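Local coordinates for uncharacterized protein (Chaetomium thermophilum, PDB 3LPZ), which probably acts as the Get4 component of the Get pathway, an alpha-solenoid protein that binds Get5 in the targeting of tail-anchored membrane proteins, at residues 221-229 against 236-244. Numbering follows the deposited sequence.
Sequences NKGLTVQNI and LRIFPSLPL
Gln227 and Ile238 form the hydrogen-bonded pair of a short antiparallel beta hairpin, inserted between helices 203-220 and 243-256 of the alpha-solenoid. Gln227 N donates to Ile238 O at 2.9 Å. Ile238 N returns a nearly straight bond to Gln227 O (2.8 Å, 171° at the hydrogen). Ile229 N adds a third bond, to Leu236 O. At the end away from the connecting loop, a water bridges the segments: it donates to Thr225 O and accepts from Ser241 N.

Asn228 and Arg237 make the non-hydrogen-bonded pair and lie side by side. Arg237 NH1 hydrogen-bonds Thr214 OG1 of helix 203-220, and NH2 forms a salt bridge with Glu235. Ile229 CD1 sits 3.7 Å from both Leu236 CD2 and Ile238 CG1, the latter on the face that Ile238 shares with Gln227.

The Phe239 ring packs against Leu224 and Val226, and also touches Val218 and Leu245 of the two flanking helices. With Val226 CG1 turned between the backbone N and the carbonyl carbon (chi1 59°), CG2 is placed 3.5 Å from Phe239 CE1. The side chains of Leu224 and Phe239 cross at about a right angle, with CD2 of Leu224 3.7 Å from Phe239 CD1. Replacing Phe239 by an alanine is likely to open a gap between hairpin and helices and leave Leu224 and Val226 without their shared apolar partner. Beside the water bridge, Thr225 CG2 rests 3.9 Å from Pro240 CG.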
loop_
_atom_site.group_PDB
_atom_site.type_symbol
_atom_site.label_atom_id
_atom_site.label_comp_id
_atom_site.label_asym_id
_atom_site.label_seq_id
_atom_site.Cartn_x
_atom_site.Cartn_y
_atom_site.Cartn_z
ATOM N N ASN A 221 17.305 -20.608 -2.758
ATOM C CA ASN A 221 18.748 -20.624 -2.932
ATOM C C ASN A 221 19.368 -21.481 -1.827
ATOM O O ASN A 221 19.944 -20.965 -0.883
ATOM C CB ASN A 221 19.312 -19.200 -2.858
ATOM C CG ASN A 221 18.747 -18.295 -3.934
ATOM O OD1 ASN A 221 19.310 -18.215 -5.019
ATOM N ND2 ASN A 221 17.617 -17.630 -3.652
ATOM N N LYS A 222 19.208 -22.786 -1.927
ATOM C CA LYS A 222 19.613 -23.676 -0.836
ATOM C C LYS A 222 21.110 -23.693 -0.611
ATOM O O LYS A 222 21.554 -24.043 0.482
ATOM C CB LYS A 222 19.043 -25.089 -1.017
ATOM C CG LYS A 222 17.543 -25.123 -0.639
ATOM C CD LYS A 222 16.854 -26.383 -1.094
ATOM C CE LYS A 222 15.372 -26.345 -0.697
ATOM N NZ LYS A 222 14.790 -27.685 -0.935
ATOM N N GLY A 223 21.876 -23.246 -1.599
ATOM C CA GLY A 223 23.338 -23.142 -1.456
ATOM C C GLY A 223 23.834 -21.879 -0.739
ATOM O O GLY A 223 25.010 -21.806 -0.349
ATOM N N LEU A 224 22.939 -20.897 -0.555
ATOM C CA LEU A 224 23.317 -19.588 -0.049
ATOM C C LEU A 224 23.620 -19.637 1.456
ATOM O O LEU A 224 22.735 -19.965 2.254
ATOM C CB LEU A 224 22.190 -18.558 -0.336
ATOM C CG LEU A 224 22.395 -17.103 0.148
ATOM C CD1 LEU A 224 23.517 -16.425 -0.633
ATOM C CD2 LEU A 224 21.118 -16.288 -0.017
ATOM N N THR A 225 24.860 -19.310 1.837
ATOM C CA THR A 225 25.278 -19.396 3.239
ATOM C C THR A 225 24.382 -18.517 4.091
ATOM O O THR A 225 24.134 -17.347 3.764
ATOM C CB THR A 225 26.734 -19.019 3.424
ATOM O OG1 THR A 225 27.515 -19.841 2.558
ATOM C CG2 THR A 225 27.203 -19.191 4.920
ATOM N N VAL A 226 23.869 -19.111 5.163
ATOM C CA VAL A 226 22.951 -18.423 6.046
ATOM C C VAL A 226 23.132 -18.911 7.486
ATOM O O VAL A 226 23.385 -20.101 7.726
ATOM C CB VAL A 226 21.458 -18.556 5.559
ATOM C CG1 VAL A 226 21.016 -20.045 5.462
ATOM C CG2 VAL A 226 20.516 -17.754 6.467
ATOM N N GLN A 227 23.005 -17.969 8.419
ATOM C CA GLN A 227 23.105 -18.245 9.841
ATOM C C GLN A 227 21.883 -17.658 10.544
ATOM O O GLN A 227 21.290 -16.685 10.075
ATOM C CB GLN A 227 24.370 -17.615 10.413
ATOM C CG GLN A 227 25.611 -18.262 9.849
ATOM C CD GLN A 227 26.851 -17.443 10.049
ATOM O OE1 GLN A 227 26.782 -16.228 10.255
ATOM N NE2 GLN A 227 27.999 -18.094 9.975
ATOM N N ASN A 228 21.521 -18.268 11.663
ATOM C CA ASN A 228 20.493 -17.715 12.549
ATOM C C ASN A 228 21.064 -17.070 13.805
ATOM O O ASN A 228 22.160 -17.429 14.268
ATOM C CB ASN A 228 19.484 -18.789 12.927
ATOM C CG ASN A 228 18.502 -19.063 11.811
ATOM O OD1 ASN A 228 17.540 -18.312 11.619
ATOM N ND2 ASN A 228 18.737 -20.129 11.062
ATOM N N ILE A 229 20.340 -16.073 14.303
ATOM C CA ILE A 229 20.493 -15.565 15.667
ATOM C C ILE A 229 19.095 -15.528 16.291
ATOM O O ILE A 229 18.947 -15.210 17.472
ATOM C CB ILE A 229 21.126 -14.139 15.726
ATOM C CG1 ILE A 229 22.203 -13.941 14.658
ATOM C CG2 ILE A 229 21.714 -13.860 17.131
ATOM C CD1 ILE A 229 22.730 -12.513 14.571
ATOM N N LEU A 236 15.951 -14.514 12.759
ATOM C CA LEU A 236 16.881 -13.465 12.406
ATOM C C LEU A 236 18.030 -14.080 11.619
ATOM O O LEU A 236 18.839 -14.827 12.191
ATOM C CB LEU A 236 17.412 -12.744 13.639
ATOM C CG LEU A 236 18.138 -11.483 13.165
ATOM C CD1 LEU A 236 17.155 -10.296 13.059
ATOM C CD2 LEU A 236 19.354 -11.153 14.042
ATOM N N ARG A 237 18.098 -13.758 10.324
ATOM C CA ARG A 237 19.039 -14.407 9.418
ATOM C C ARG A 237 20.188 -13.492 9.012
ATOM O O ARG A 237 19.993 -12.303 8.681
ATOM C CB ARG A 237 18.330 -15.002 8.189
ATOM C CG ARG A 237 17.199 -15.970 8.549
ATOM C CD ARG A 237 16.488 -16.464 7.321
ATOM N NE ARG A 237 15.547 -17.529 7.654
ATOM C CZ ARG A 237 14.237 -17.352 7.800
ATOM N NH1 ARG A 237 13.677 -16.150 7.618
ATOM N NH2 ARG A 237 13.488 -18.387 8.131
ATOM N N ILE A 238 21.387 -14.061 9.055
ATOM C CA ILE A 238 22.595 -13.405 8.602
ATOM C C ILE A 238 23.089 -14.112 7.338
ATOM O O ILE A 238 23.215 -15.343 7.303
ATOM C CB ILE A 238 23.684 -13.447 9.721
ATOM C CG1 ILE A 238 23.183 -12.654 10.937
ATOM C CG2 ILE A 238 25.079 -12.975 9.197
ATOM C CD1 ILE A 238 22.981 -11.069 10.679
ATOM N N PHE A 239 23.361 -13.315 6.308
ATOM C CA PHE A 239 23.890 -13.808 5.034
ATOM C C PHE A 239 25.258 -13.200 4.797
ATOM O O PHE A 239 25.345 -12.044 4.383
ATOM C CB PHE A 239 22.961 -13.384 3.883
ATOM C CG PHE A 239 21.584 -13.942 3.996
ATOM C CD1 PHE A 239 21.287 -15.212 3.479
ATOM C CD2 PHE A 239 20.576 -13.221 4.628
ATOM C CE1 PHE A 239 20.016 -15.749 3.598
ATOM C CE2 PHE A 239 19.271 -13.769 4.761
ATOM C CZ PHE A 239 18.993 -15.015 4.235
ATOM N N PRO A 240 26.331 -13.978 5.002
ATOM C CA PRO A 240 27.683 -13.417 4.844
ATOM C C PRO A 240 27.921 -12.766 3.497
ATOM O O PRO A 240 28.672 -11.791 3.432
ATOM C CB PRO A 240 28.593 -14.631 5.034
ATOM C CG PRO A 240 27.796 -15.511 5.979
ATOM C CD PRO A 240 26.374 -15.387 5.439
ATOM N N SER A 241 27.284 -13.251 2.432
ATOM C CA SER A 241 27.536 -12.671 1.106
ATOM C C SER A 241 26.665 -11.463 0.796
ATOM O O SER A 241 26.783 -10.891 -0.284
ATOM C CB SER A 241 27.319 -13.713 0.014
ATOM O OG SER A 241 25.954 -14.093 0.015
ATOM N N LEU A 242 25.768 -11.086 1.712
ATOM C CA LEU A 242 24.824 -9.992 1.440
ATOM C C LEU A 242 24.846 -8.988 2.610
ATOM O O LEU A 242 23.910 -8.929 3.411
ATOM C CB LEU A 242 23.421 -10.548 1.178
ATOM C CG LEU A 242 23.235 -11.459 -0.057
ATOM C CD1 LEU A 242 21.888 -12.185 -0.018
ATOM C CD2 LEU A 242 23.387 -10.683 -1.377
ATOM N N PRO A 243 25.940 -8.211 2.724
ATOM C CA PRO A 243 26.093 -7.281 3.868
ATOM C C PRO A 243 24.901 -6.326 4.135
ATOM O O PRO A 243 24.608 -6.029 5.293
ATOM C CB PRO A 243 27.343 -6.461 3.513
ATOM C CG PRO A 243 27.822 -6.924 2.176
ATOM C CD PRO A 243 27.127 -8.224 1.847
ATOM N N LEU A 244 24.256 -5.802 3.096
ATOM C CA LEU A 244 23.159 -4.856 3.323
ATOM C C LEU A 244 21.909 -5.539 3.848
ATOM O O LEU A 244 21.044 -4.909 4.459
ATOM C CB LEU A 244 22.796 -4.097 2.045
ATOM C CG LEU A 244 23.704 -2.913 1.692
ATOM C CD1 LEU A 244 23.141 -2.228 0.432
ATOM C CD2 LEU A 244 23.865 -1.944 2.865
HETATM O O HOH W 1 25.570 -15.509 2.139
#